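Local coordinates for protein alpha-fucosidase (Bifidobacterium bifidum, PDB 2EAC) that probably releases terminal fucose from alpha-1,2-linked fucosides as a family 95 glycoside hydrolase, this chain carrying the catalytic domain with its N-terminal and C-terminal companions, at residues Thr373-Tyr378 with Ala755-Tyr760; Ser395-Ile400 with Gly416-Met421; Ser565-Pro570 with Gln676-Ser681; Asn739-Leu744 with Leu802-Asp807. All coordinates share one frame; numbering follows the deposited sequence.

How the contacts relate
The four contacts illustrate how a helical barrel positions a sugar pocket while fastening its own loops and neighbouring domains. Contacts 2 and 3 both touch the bound iminosugar DFU; their centres are 20 Å apart, their nearest atoms about 5 Å; contact 2 lies against its methyl group and ring nitrogen, while contact 3 grips chiefly its hydroxyls O2 and O3. Contact 1 lies about 6 Å (nearest atoms) from contact 2, which is nested within the chain loop that contact 1 closes. Contact 4 is remote from contact 2, about 18 Å at the nearest atoms, and its segments alternate with those of contact 1 along the chain. It links the catalytic domain to the C-terminal domain.

Contact 1: Thr373-Tyr378 with Ala755-Tyr760; sequences TLVYKY and ANLFDY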
loop_
_atom_site.group_PDB
_atom_site.type_symbol
_atom_site.label_atom_id
_atom_site.label_comp_id
_atom_site.label_asym_id
_atom_site.label_seq_id
_atom_site.Cartn_x
_atom_site.Cartn_y
_atom_site.Cartn_z
ATOM N N THR A 373 9.220 -16.218 -5.722
ATOM C CA THR A 373 8.138 -15.944 -6.661
ATOM C C THR A 373 6.754 -16.019 -6.016
ATOM O O THR A 373 5.857 -15.274 -6.428
ATOM C CB THR A 373 8.180 -16.855 -7.937
ATOM O OG1 THR A 373 8.116 -18.243 -7.548
ATOM C CG2 THR A 373 9.491 -16.592 -8.724
ATOM N N LEU A 374 6.571 -16.882 -5.019
ATOM C CA LEU A 374 5.295 -16.906 -4.278
ATOM C C LEU A 374 5.042 -15.637 -3.500
ATOM O O LEU A 374 3.929 -15.158 -3.510
ATOM C CB LEU A 374 5.203 -18.082 -3.295
ATOM C CG LEU A 374 4.697 -19.422 -3.831
ATOM C CD1 LEU A 374 4.738 -20.442 -2.634
ATOM C CD2 LEU A 374 3.268 -19.306 -4.409
ATOM N N VAL A 375 6.057 -15.118 -2.799
ATOM C CA VAL A 375 5.943 -13.861 -2.040
ATOM C C VAL A 375 5.613 -12.704 -2.995
ATOM O O VAL A 375 4.692 -11.921 -2.712
ATOM C CB VAL A 375 7.199 -13.572 -1.206
ATOM C CG1 VAL A 375 7.146 -12.154 -0.515
ATOM C CG2 VAL A 375 7.393 -14.637 -0.164
ATOM N N TYR A 376 6.346 -12.614 -4.114
ATOM C CA TYR A 376 6.063 -11.662 -5.172
ATOM C C TYR A 376 4.596 -11.731 -5.552
ATOM O O TYR A 376 3.913 -10.715 -5.550
ATOM C CB TYR A 376 6.888 -11.980 -6.434
ATOM C CG TYR A 376 6.481 -11.097 -7.574
ATOM C CD1 TYR A 376 6.893 -9.770 -7.600
ATOM C CD2 TYR A 376 5.641 -11.566 -8.599
ATOM C CE1 TYR A 376 6.488 -8.886 -8.641
ATOM C CE2 TYR A 376 5.221 -10.710 -9.647
ATOM C CZ TYR A 376 5.663 -9.362 -9.657
ATOM O OH TYR A 376 5.267 -8.484 -10.640
ATOM N N LYS A 377 4.122 -12.941 -5.892
ATOM C CA LYS A 377 2.768 -13.160 -6.399
ATOM C C LYS A 377 1.690 -12.808 -5.356
ATOM O O LYS A 377 0.618 -12.246 -5.696
ATOM C CB LYS A 377 2.618 -14.637 -6.830
ATOM C CG LYS A 377 3.310 -14.915 -8.145
ATOM C CD LYS A 377 3.560 -16.398 -8.373
ATOM C CE LYS A 377 4.027 -16.555 -9.771
ATOM N NZ LYS A 377 4.081 -18.009 -10.122
ATOM N N TYR A 378 1.990 -13.135 -4.100
ATOM C CA TYR A 378 1.100 -12.849 -2.975
ATOM C C TYR A 378 0.808 -11.345 -2.808
ATOM O O TYR A 378 -0.311 -11.000 -2.477
ATOM C CB TYR A 378 1.732 -13.389 -1.695
ATOM C CG TYR A 378 0.831 -13.684 -0.517
ATOM C CD1 TYR A 378 -0.460 -14.202 -0.668
ATOM C CD2 TYR A 378 1.324 -13.536 0.771
ATOM C CE1 TYR A 378 -1.253 -14.534 0.489
ATOM C CE2 TYR A 378 0.579 -13.866 1.889
ATOM C CZ TYR A 378 -0.699 -14.379 1.744
ATOM O OH TYR A 378 -1.353 -14.701 2.903
ATOM N N ALA A 755 4.515 -17.875 8.577
ATOM C CA ALA A 755 4.235 -19.119 7.832
ATOM C C ALA A 755 3.160 -18.997 6.738
ATOM O O ALA A 755 3.197 -19.774 5.753
ATOM C CB ALA A 755 3.888 -20.272 8.791
ATOM N N ASN A 756 2.214 -18.057 6.917
ATOM C CA ASN A 756 1.172 -17.705 5.923
ATOM C C ASN A 756 1.643 -16.645 4.932
ATOM O O ASN A 756 0.877 -16.149 4.085
ATOM C CB ASN A 756 -0.132 -17.237 6.595
ATOM C CG ASN A 756 0.061 -15.977 7.453
ATOM O OD1 ASN A 756 1.171 -15.489 7.597
ATOM N ND2 ASN A 756 -1.037 -15.457 8.028
ATOM N N LEU A 757 2.907 -16.293 5.048
ATOM C CA LEU A 757 3.547 -15.351 4.139
ATOM C C LEU A 757 3.072 -13.904 4.341
ATOM O O LEU A 757 3.288 -13.023 3.471
ATOM C CB LEU A 757 3.386 -15.816 2.688
ATOM C CG LEU A 757 4.506 -16.678 2.127
ATOM C CD1 LEU A 757 5.382 -17.497 3.147
ATOM C CD2 LEU A 757 4.110 -17.456 0.908
ATOM N N PHE A 758 2.445 -13.652 5.487
ATOM C CA PHE A 758 2.178 -12.298 5.890
ATOM C C PHE A 758 3.495 -11.629 6.239
ATOM O O PHE A 758 4.331 -12.199 6.966
ATOM C CB PHE A 758 1.203 -12.245 7.076
ATOM C CG PHE A 758 -0.267 -12.111 6.680
ATOM C CD1 PHE A 758 -0.639 -11.757 5.380
ATOM C CD2 PHE A 758 -1.264 -12.239 7.652
ATOM C CE1 PHE A 758 -1.999 -11.572 5.031
ATOM C CE2 PHE A 758 -2.625 -12.097 7.323
ATOM C CZ PHE A 758 -3.004 -11.764 6.012
ATOM N N ASP A 759 3.693 -10.413 5.724
ATOM C CA ASP A 759 4.819 -9.592 6.151
ATOM C C ASP A 759 4.647 -9.176 7.621
ATOM O O ASP A 759 3.537 -8.952 8.070
ATOM C CB ASP A 759 4.917 -8.333 5.271
ATOM C CG ASP A 759 5.935 -7.366 5.776
ATOM O OD1 ASP A 759 7.125 -7.616 5.499
ATOM O OD2 ASP A 759 5.556 -6.377 6.466
ATOM N N TYR A 760 5.748 -9.073 8.364
ATOM C CA TYR A 760 5.664 -8.605 9.723
ATOM C C TYR A 760 6.660 -7.540 10.137
ATOM O O TYR A 760 7.793 -7.427 9.627
ATOM C CB TYR A 760 5.624 -9.767 10.717
ATOM C CG TYR A 760 6.918 -10.551 10.976
ATOM C CD1 TYR A 760 7.874 -10.101 11.890
ATOM C CD2 TYR A 760 7.112 -11.817 10.393
ATOM C CE1 TYR A 760 9.021 -10.855 12.178
ATOM C CE2 TYR A 760 8.242 -12.594 10.688
ATOM C CZ TYR A 760 9.201 -12.097 11.562
ATOM O OH TYR A 760 10.312 -12.859 11.842
#
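Y378, on helix 365-386 of the family 95 helical barrel, meets the Asx turn of N756-F758 in the loop between helix 738-751 and helix 767-780. CG of Y378 stands anti to the backbone N (chi1 -158°), which carries the ring off the helix to the loop backbone. There O of L757 lies in the ring plane at the edge, 3.2 Å from CE2 of Y378, while OH of Y378 comes within 2.9 Å of O of N756. The same hydroxyl approaches the ring of F758 obliquely, 3.8 Å from CE1. L757 has a left-handed backbone conformation (phi 72°), and both its carbonyl and its side chain meet the tyrosine: CB of L757 is 3.5 Å from CE2 of Y378. The rest of its side chain continues toward the helix, where contact is looser, CG of L757 lying 4.2 Å from CG2 of V375.

The turn itself is held by N of F758 donating to OD1 of N756 at 3.1 Å and a good angle (161°), although the donor sits above the carbonyl plane. ND2 of N756 is spent on the backbone oxygens of Q48 and T51, from the N-terminal part of the chain, and O of L757 also accepts from N769. The arrangement is that of an inter-helix loop, shaped by an Asx turn, laid against the buried face of a helix of an (alpha/alpha)6 barrel.

Contact 2: Ser395-Ile400 with Gly416-Met421; sequences SNLQGI and GSDFHM. With DFU ((2S,3R,4S,5R)-2-methylpiperidine-3,4,5-triol), chain E.
A type I beta turn from N396 to G399 lies against the segment leading into strand 419-420, and N of L397 donates to O of D418 (2.9 Å), a somewhat bent bond. N396 also forms an Asx turn within it: OD1 accepts from N of Q398 at 2.8 Å, in the carbonyl plane, and receives a second, weak bond from OG of S417 at 3.0 Å. CG of N396 sits between the backbone N and the carbonyl carbon (chi1 64°), a placing that folds the amide back over its own turn. OG of S417 also touches CB of Q398, at 3.3 Å.

Elsewhere along the contact, the ring of F419 receives O of S395 at its edge and in plane, while CE1 of F419 touches CB of N396 at 3.5 Å; W80 and Y447 meet this ring from elsewhere. L397 runs alongside D418, pointing the same way, and its methyls approach both H420 and the ligand. Through L397 and H420 the two segments contribute to the wall of the sugar pocket of the catalytic barrel. H420 turns a face to the ligand, with C6 of DFU 3.9 Å above the ring centre, and CD1 of L397 lies 3.8 Å from that same methyl carbon.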
loop_
_atom_site.group_PDB
_atom_site.type_symbol
_atom_site.label_atom_id
_atom_site.label_comp_id
_atom_site.label_asym_id
_atom_site.label_seq_id
_atom_site.Cartn_x
_atom_site.Cartn_y
_atom_site.Cartn_z
ATOM N N SER A 395 -6.490 -0.035 0.795
ATOM C CA SER A 395 -5.897 -0.958 1.751
ATOM C C SER A 395 -5.341 -0.187 2.981
ATOM O O SER A 395 -4.755 0.899 2.845
ATOM C CB SER A 395 -4.817 -1.772 1.034
ATOM O OG SER A 395 -3.895 -0.885 0.463
ATOM N N ASN A 396 -5.620 -0.684 4.186
ATOM C CA ASN A 396 -5.102 -0.036 5.392
ATOM C C ASN A 396 -3.832 -0.794 5.839
ATOM O O ASN A 396 -3.288 -1.578 5.051
ATOM C CB ASN A 396 -6.225 0.064 6.458
ATOM C CG ASN A 396 -6.711 -1.333 6.943
ATOM O OD1 ASN A 396 -5.911 -2.233 7.140
ATOM N ND2 ASN A 396 -8.013 -1.488 7.146
ATOM N N LEU A 397 -3.359 -0.617 7.075
ATOM C CA LEU A 397 -2.086 -1.251 7.508
ATOM C C LEU A 397 -2.102 -2.770 7.425
ATOM O O LEU A 397 -1.024 -3.410 7.412
ATOM C CB LEU A 397 -1.727 -0.871 8.941
ATOM C CG LEU A 397 -1.171 0.532 9.189
ATOM C CD1 LEU A 397 -1.038 0.792 10.698
ATOM C CD2 LEU A 397 0.214 0.724 8.479
ATOM N N GLN A 398 -3.314 -3.337 7.396
ATOM C CA GLN A 398 -3.503 -4.794 7.362
ATOM C C GLN A 398 -4.301 -5.259 6.145
ATOM O O GLN A 398 -4.780 -6.407 6.097
ATOM C CB GLN A 398 -4.137 -5.250 8.682
ATOM C CG GLN A 398 -3.146 -5.110 9.884
ATOM C CD GLN A 398 -3.739 -5.595 11.205
ATOM O OE1 GLN A 398 -4.633 -6.472 11.227
ATOM N NE2 GLN A 398 -3.239 -5.047 12.313
ATOM N N GLY A 399 -4.392 -4.391 5.134
ATOM C CA GLY A 399 -5.197 -4.649 3.930
ATOM C C GLY A 399 -6.648 -4.413 4.233
ATOM O O GLY A 399 -7.118 -3.259 4.275
ATOM N N ILE A 400 -7.352 -5.511 4.447
ATOM C CA ILE A 400 -8.687 -5.531 5.067
ATOM C C ILE A 400 -8.771 -6.577 6.186
ATOM O O ILE A 400 -9.839 -6.732 6.775
ATOM C CB ILE A 400 -9.865 -5.768 4.058
ATOM C CG1 ILE A 400 -9.683 -7.081 3.279
ATOM C CG2 ILE A 400 -10.090 -4.528 3.125
ATOM C CD1 ILE A 400 -10.964 -7.519 2.528
ATOM N N GLY A 416 -3.891 1.109 15.093
ATOM C CA GLY A 416 -5.274 1.236 14.673
ATOM C C GLY A 416 -5.592 0.542 13.363
ATOM O O GLY A 416 -6.697 0.672 12.879
ATOM N N SER A 417 -4.642 -0.237 12.825
ATOM C CA SER A 417 -4.696 -0.806 11.452
ATOM C C SER A 417 -5.209 0.271 10.467
ATOM O O SER A 417 -6.050 0.014 9.605
ATOM C CB SER A 417 -5.528 -2.080 11.410
ATOM O OG SER A 417 -5.519 -2.637 10.113
ATOM N N ASP A 418 -4.643 1.464 10.614
ATOM C CA ASP A 418 -5.147 2.709 10.012
ATOM C C ASP A 418 -4.527 3.000 8.633
ATOM O O ASP A 418 -3.969 2.092 7.988
ATOM C CB ASP A 418 -4.979 3.879 11.017
ATOM C CG ASP A 418 -3.521 4.331 11.221
ATOM O OD1 ASP A 418 -2.598 3.745 10.617
ATOM O OD2 ASP A 418 -3.281 5.314 11.987
ATOM N N PHE A 419 -4.676 4.239 8.164
ATOM C CA PHE A 419 -4.033 4.731 6.920
ATOM C C PHE A 419 -2.870 5.618 7.340
ATOM O O PHE A 419 -3.056 6.765 7.824
ATOM C CB PHE A 419 -5.048 5.448 5.999
ATOM C CG PHE A 419 -6.311 4.632 5.747
ATOM C CD1 PHE A 419 -6.296 3.552 4.856
ATOM C CD2 PHE A 419 -7.497 4.925 6.415
ATOM C CE1 PHE A 419 -7.446 2.794 4.638
ATOM C CE2 PHE A 419 -8.655 4.181 6.203
ATOM C CZ PHE A 419 -8.626 3.091 5.307
ATOM N N HIS A 420 -1.671 5.059 7.203
ATOM C CA HIS A 420 -0.488 5.637 7.789
ATOM C C HIS A 420 0.369 6.195 6.658
ATOM O O HIS A 420 0.924 5.427 5.851
ATOM C CB HIS A 420 0.252 4.532 8.550
ATOM C CG HIS A 420 0.520 4.857 9.981
ATOM N ND1 HIS A 420 1.729 5.371 10.412
ATOM C CD2 HIS A 420 -0.258 4.730 11.086
ATOM C CE1 HIS A 420 1.680 5.549 11.724
ATOM N NE2 HIS A 420 0.490 5.167 12.154
ATOM N N MET A 421 0.464 7.519 6.589
ATOM C CA MET A 421 0.891 8.174 5.363
ATOM C C MET A 421 2.298 8.745 5.479
ATOM O O MET A 421 2.643 9.689 4.751
ATOM C CB MET A 421 -0.090 9.289 4.950
ATOM C CG MET A 421 -1.524 8.889 4.717
ATOM S SD MET A 421 -2.295 9.870 3.366
ATOM C CE MET A 421 -2.097 11.586 3.869
HETATM C C1 DFU E . 5.362 4.335 11.858
HETATM C C2 DFU E . 6.595 3.457 11.654
HETATM C C3 DFU E . 6.387 2.073 12.283
HETATM C C4 DFU E . 5.126 1.404 11.729
HETATM C C5 DFU E . 3.897 2.308 11.942
HETATM C C6 DFU E . 2.633 1.692 11.338
HETATM O O4 DFU E . 5.284 1.179 10.310
HETATM O O3 DFU E . 7.533 1.255 12.024
HETATM O O2 DFU E . 7.770 4.125 12.162
HETATM N N5 DFU E . 4.183 3.614 11.384
#

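Contact 3: Ser565-Pro570 with Gln676-Ser681; sequences SPEQGP and QHRHMS. With DFU ((2S,3R,4S,5R)-2-methylpiperidine-3,4,5-triol), chain E.
H677, E567 and P566 bury the most surface here. NE2 of H677 accepts from N of E567 at 3.0 Å, in the ring plane, while ND1 is engaged by Q672, which fixes the ring's rotation. Over one face lies Q568, its CB 3.6 Å from the centroid, a CH-pi contact. A cis peptide precedes E567, and its extended chain delivers OE2 to NH2 of R678 in a 3.2 Å salt bridge, with carboxylate and guanidinium planes 88° apart; OE1 bonds to N422. R678 also grips the ligand: NE donates to O3 of DFU and NH2 to O2 (2.8 Å), and NE2 of H679 joins O2 at 2.7 Å. P566 presents CB over the H679 face, and its O takes the hydroxyl of S681 (2.7 Å) and a water that also accepts from N of S681. Around this pocket wall, helix 577-596 touches P566 and S681, helix 722-735 touches R678, and helix 700-711 backs H677, with strands 558-565 and 570-574 flanking the first loop.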
loop_
_atom_site.group_PDB
_atom_site.type_symbol
_atom_site.label_atom_id
_atom_site.label_comp_id
_atom_site.label_asym_id
_atom_site.label_seq_id
_atom_site.Cartn_x
_atom_site.Cartn_y
_atom_site.Cartn_z
ATOM N N SER A 565 12.092 14.553 10.697
ATOM C CA SER A 565 12.387 13.495 9.728
ATOM C C SER A 565 11.853 12.167 10.280
ATOM O O SER A 565 12.331 11.673 11.312
ATOM C CB SER A 565 13.888 13.435 9.475
ATOM O OG SER A 565 14.202 12.621 8.344
ATOM N N PRO A 566 10.825 11.595 9.633
ATOM C CA PRO A 566 10.344 10.339 10.198
ATOM C C PRO A 566 11.458 9.270 10.289
ATOM O O PRO A 566 12.244 9.133 9.342
ATOM C CB PRO A 566 9.252 9.905 9.218
ATOM C CG PRO A 566 8.801 11.177 8.555
ATOM C CD PRO A 566 10.062 12.004 8.439
ATOM N N GLU A 567 11.608 8.592 11.430
ATOM C CA GLU A 567 11.094 9.009 12.730
ATOM C C GLU A 567 12.296 9.020 13.691
ATOM O O GLU A 567 12.387 8.216 14.604
ATOM C CB GLU A 567 9.972 8.080 13.223
ATOM C CG GLU A 567 8.593 8.338 12.547
ATOM C CD GLU A 567 7.432 7.546 13.162
ATOM O OE1 GLU A 567 6.291 7.640 12.609
ATOM O OE2 GLU A 567 7.659 6.810 14.170
ATOM N N GLN A 568 13.224 9.940 13.458
ATOM C CA GLN A 568 14.441 10.041 14.272
ATOM C C GLN A 568 14.997 11.472 14.237
ATOM O O GLN A 568 14.518 12.337 13.484
ATOM C CB GLN A 568 15.523 9.046 13.809
ATOM C CG GLN A 568 16.170 9.432 12.473
ATOM C CD GLN A 568 17.474 8.694 12.110
ATOM O OE1 GLN A 568 17.986 8.862 10.998
ATOM N NE2 GLN A 568 18.007 7.899 13.024
ATOM N N GLY A 569 16.018 11.713 15.050
ATOM C CA GLY A 569 16.686 12.986 15.028
ATOM C C GLY A 569 15.935 14.070 15.774
ATOM O O GLY A 569 14.991 13.788 16.513
ATOM N N PRO A 570 16.366 15.324 15.587
ATOM C CA PRO A 570 15.824 16.520 16.253
ATOM C C PRO A 570 14.416 16.912 15.833
ATOM O O PRO A 570 14.031 16.778 14.653
ATOM C CB PRO A 570 16.810 17.634 15.879
ATOM C CG PRO A 570 17.924 16.983 15.168
ATOM C CD PRO A 570 17.491 15.632 14.701
ATOM N N GLN A 676 20.958 2.017 11.765
ATOM C CA GLN A 676 19.983 1.104 11.174
ATOM C C GLN A 676 18.592 1.622 11.234
ATOM O O GLN A 676 17.636 0.835 11.171
ATOM C CB GLN A 676 20.074 -0.271 11.848
ATOM C CG GLN A 676 21.527 -0.859 11.855
ATOM C CD GLN A 676 22.118 -0.973 10.456
ATOM O OE1 GLN A 676 21.487 -1.523 9.556
ATOM N NE2 GLN A 676 23.325 -0.444 10.266
ATOM N N HIS A 677 18.454 2.942 11.317
ATOM C CA HIS A 677 17.112 3.508 11.472
ATOM C C HIS A 677 16.171 2.953 10.397
ATOM O O HIS A 677 16.524 2.905 9.224
ATOM C CB HIS A 677 17.103 5.034 11.450
ATOM C CG HIS A 677 15.755 5.598 11.759
ATOM N ND1 HIS A 677 15.059 5.257 12.902
ATOM C CD2 HIS A 677 14.947 6.425 11.055
ATOM C CE1 HIS A 677 13.884 5.858 12.892
ATOM N NE2 HIS A 677 13.795 6.577 11.784
ATOM N N ARG A 678 14.974 2.533 10.795
ATOM C CA ARG A 678 14.102 1.838 9.871
ATOM C C ARG A 678 13.683 2.717 8.683
ATOM O O ARG A 678 13.641 2.244 7.544
ATOM C CB ARG A 678 12.892 1.260 10.607
ATOM C CG ARG A 678 12.049 2.264 11.416
ATOM C CD ARG A 678 11.108 1.504 12.422
ATOM N NE ARG A 678 10.170 2.473 12.985
ATOM C CZ ARG A 678 10.498 3.411 13.880
ATOM N NH1 ARG A 678 11.734 3.453 14.379
ATOM N NH2 ARG A 678 9.578 4.292 14.286
ATOM N N HIS A 679 13.358 3.981 8.965
ATOM C CA HIS A 679 12.993 4.968 7.918
ATOM C C HIS A 679 14.264 5.414 7.186
ATOM O O HIS A 679 15.350 5.454 7.779
ATOM C CB HIS A 679 12.302 6.196 8.548
ATOM C CG HIS A 679 10.929 5.928 9.090
ATOM N ND1 HIS A 679 9.774 6.215 8.377
ATOM C CD2 HIS A 679 10.522 5.409 10.276
ATOM C CE1 HIS A 679 8.720 5.861 9.097
ATOM N NE2 HIS A 679 9.145 5.379 10.255
ATOM N N MET A 680 14.126 5.748 5.907
ATOM C CA MET A 680 15.200 6.388 5.167
ATOM C C MET A 680 14.582 7.593 4.473
ATOM O O MET A 680 14.499 7.666 3.244
ATOM C CB MET A 680 15.829 5.407 4.173
ATOM C CG MET A 680 16.285 4.083 4.844
ATOM S SD MET A 680 17.234 3.055 3.705
ATOM C CE MET A 680 16.025 2.795 2.404
ATOM N N SER A 681 14.122 8.541 5.292
ATOM C CA SER A 681 13.185 9.556 4.846
ATOM C C SER A 681 13.914 10.494 3.910
ATOM O O SER A 681 13.303 11.202 3.128
ATOM C CB SER A 681 12.568 10.271 6.060
ATOM O OG SER A 681 11.630 9.395 6.700
HETATM C C1 DFU E . 5.362 4.335 11.858
HETATM C C2 DFU E . 6.595 3.457 11.654
HETATM C C3 DFU E . 6.387 2.073 12.283
HETATM C C4 DFU E . 5.126 1.404 11.729
HETATM C C5 DFU E . 3.897 2.308 11.942
HETATM C C6 DFU E . 2.633 1.692 11.338
HETATM O O4 DFU E . 5.284 1.179 10.310
HETATM O O3 DFU E . 7.533 1.255 12.024
HETATM O O2 DFU E . 7.770 4.125 12.162
HETATM N N5 DFU E . 4.183 3.614 11.384
HETATM O O HOH W 1 14.677 8.708 8.203
HETATM O O HOH W 2 11.163 6.098 16.109
#

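Contact 4: Asn739-Leu744 with Leu802-Asp807; sequences NTTYQL and LPALPD
N739, in the first turn of helix 738-751, grips D807 at two points, using both ends of its amide. OD1 of N739 accepts from N of D807 at 2.9 Å, with an N-H...O angle of 168° and the donor nearly along the C=O axis. ND2 of N739 donates to OD2 of D807 at 3.0 Å, also nearly straight; the partner lies in the amide plane, yet the nitrogen meets the carboxylate from above its plane, the two groups being 80° apart. Paired in this way, the amide has its rotation fixed, although both residues lie at the exposed margin.

Further along the helix the contact becomes apolar and buried. CB of Y742 rests 3.5 Å from CB of P806, the side chains crossing at about a right angle. With CG anti to the backbone N (chi1 174°), the Y742 ring leads away from segment 802-807 toward W809, which its ring meets, and its OH is bonded to E372 and K368. OG1 of T741, bonded to the backbone O of D737, lies 4.4 Å from CB of A804, while A804 itself is tied through its backbone to M779. The arrangement is that of a domain interface, a helix of the catalytic barrel held to the loop between strands 799-801 and 812-819 of the C-terminal domain.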
loop_
_atom_site.group_PDB
_atom_site.type_symbol
_atom_site.label_atom_id
_atom_site.label_comp_id
_atom_site.label_asym_id
_atom_site.label_seq_id
_atom_site.Cartn_x
_atom_site.Cartn_y
_atom_site.Cartn_z
ATOM N N ASN A 739 22.752 -7.346 -7.205
ATOM C CA ASN A 739 23.258 -8.278 -6.157
ATOM C C ASN A 739 22.919 -7.880 -4.704
ATOM O O ASN A 739 22.546 -8.734 -3.871
ATOM C CB ASN A 739 24.775 -8.548 -6.313
ATOM C CG ASN A 739 25.097 -9.436 -7.529
ATOM O OD1 ASN A 739 24.229 -10.127 -8.072
ATOM N ND2 ASN A 739 26.348 -9.398 -7.963
ATOM N N THR A 740 23.081 -6.598 -4.384
ATOM C CA THR A 740 22.753 -6.137 -3.043
ATOM C C THR A 740 21.244 -6.144 -2.873
ATOM O O THR A 740 20.742 -6.571 -1.829
ATOM C CB THR A 740 23.321 -4.727 -2.737
ATOM O OG1 THR A 740 24.735 -4.713 -2.993
ATOM C CG2 THR A 740 23.075 -4.352 -1.289
ATOM N N THR A 741 20.518 -5.682 -3.896
ATOM C CA THR A 741 19.072 -5.679 -3.841
ATOM C C THR A 741 18.560 -7.080 -3.441
ATOM O O THR A 741 17.684 -7.204 -2.576
ATOM C CB THR A 741 18.460 -5.286 -5.204
ATOM O OG1 THR A 741 19.019 -4.047 -5.640
ATOM C CG2 THR A 741 16.947 -5.206 -5.130
ATOM N N TYR A 742 19.112 -8.110 -4.080
ATOM C CA TYR A 742 18.725 -9.467 -3.827
ATOM C C TYR A 742 19.088 -9.941 -2.393
ATOM O O TYR A 742 18.403 -10.804 -1.819
ATOM C CB TYR A 742 19.349 -10.412 -4.873
ATOM C CG TYR A 742 19.067 -11.853 -4.533
ATOM C CD1 TYR A 742 17.785 -12.368 -4.668
ATOM C CD2 TYR A 742 20.065 -12.688 -4.009
ATOM C CE1 TYR A 742 17.469 -13.668 -4.286
ATOM C CE2 TYR A 742 19.760 -14.030 -3.640
ATOM C CZ TYR A 742 18.454 -14.489 -3.781
ATOM O OH TYR A 742 18.108 -15.775 -3.422
ATOM N N GLN A 743 20.185 -9.422 -1.829
ATOM C CA GLN A 743 20.496 -9.747 -0.443
ATOM C C GLN A 743 19.341 -9.278 0.436
ATOM O O GLN A 743 18.994 -9.947 1.381
ATOM C CB GLN A 743 21.787 -9.086 0.015
ATOM C CG GLN A 743 23.066 -9.652 -0.609
ATOM C CD GLN A 743 24.285 -9.045 0.076
ATOM O OE1 GLN A 743 24.507 -9.297 1.261
ATOM N NE2 GLN A 743 25.031 -8.191 -0.637
ATOM N N LEU A 744 18.734 -8.140 0.092
ATOM C CA LEU A 744 17.581 -7.605 0.844
ATOM C C LEU A 744 16.286 -8.401 0.669
ATOM O O LEU A 744 15.596 -8.646 1.648
ATOM C CB LEU A 744 17.385 -6.110 0.549
ATOM C CG LEU A 744 18.450 -5.484 1.457
ATOM C CD1 LEU A 744 19.468 -4.702 0.702
ATOM C CD2 LEU A 744 18.011 -4.783 2.722
ATOM N N LEU A 802 15.591 -4.750 -17.166
ATOM C CA LEU A 802 16.533 -5.481 -16.290
ATOM C C LEU A 802 17.621 -4.560 -15.690
ATOM O O LEU A 802 18.830 -4.791 -15.848
ATOM C CB LEU A 802 17.121 -6.691 -17.041
ATOM C CG LEU A 802 16.150 -7.790 -17.519
ATOM C CD1 LEU A 802 16.871 -8.852 -18.387
ATOM C CD2 LEU A 802 15.483 -8.485 -16.342
ATOM N N PRO A 803 17.184 -3.494 -15.000
ATOM C CA PRO A 803 18.076 -2.505 -14.464
ATOM C C PRO A 803 18.867 -2.933 -13.190
ATOM O O PRO A 803 19.893 -2.345 -12.888
ATOM C CB PRO A 803 17.124 -1.353 -14.138
ATOM C CG PRO A 803 15.853 -1.984 -13.809
ATOM C CD PRO A 803 15.760 -3.162 -14.722
ATOM N N ALA A 804 18.371 -3.909 -12.447
ATOM C CA ALA A 804 19.031 -4.361 -11.219
ATOM C C ALA A 804 18.862 -5.873 -11.109
ATOM O O ALA A 804 18.315 -6.396 -10.117
ATOM C CB ALA A 804 18.455 -3.640 -9.987
ATOM N N LEU A 805 19.347 -6.581 -12.129
ATOM C CA LEU A 805 19.186 -8.028 -12.205
ATOM C C LEU A 805 20.275 -8.704 -11.353
ATOM O O LEU A 805 21.475 -8.445 -11.605
ATOM C CB LEU A 805 19.257 -8.497 -13.680
ATOM C CG LEU A 805 19.151 -10.029 -13.807
ATOM C CD1 LEU A 805 17.739 -10.494 -13.493
ATOM C CD2 LEU A 805 19.565 -10.474 -15.190
ATOM N N PRO A 806 19.876 -9.546 -10.341
ATOM C CA PRO A 806 20.889 -10.224 -9.522
ATOM C C PRO A 806 21.507 -11.408 -10.250
ATOM O O PRO A 806 20.830 -12.079 -10.997
ATOM C CB PRO A 806 20.099 -10.776 -8.322
ATOM C CG PRO A 806 18.684 -10.832 -8.737
ATOM C CD PRO A 806 18.496 -9.852 -9.892
ATOM N N ASP A 807 22.777 -11.669 -9.981
ATOM C CA ASP A 807 23.461 -12.849 -10.487
ATOM C C ASP A 807 22.783 -14.156 -10.030
ATOM O O ASP A 807 22.873 -15.170 -10.704
ATOM C CB ASP A 807 24.940 -12.806 -10.030
ATOM C CG ASP A 807 25.708 -11.648 -10.652
ATOM O OD1 ASP A 807 25.212 -10.965 -11.608
ATOM O OD2 ASP A 807 26.827 -11.397 -10.159
#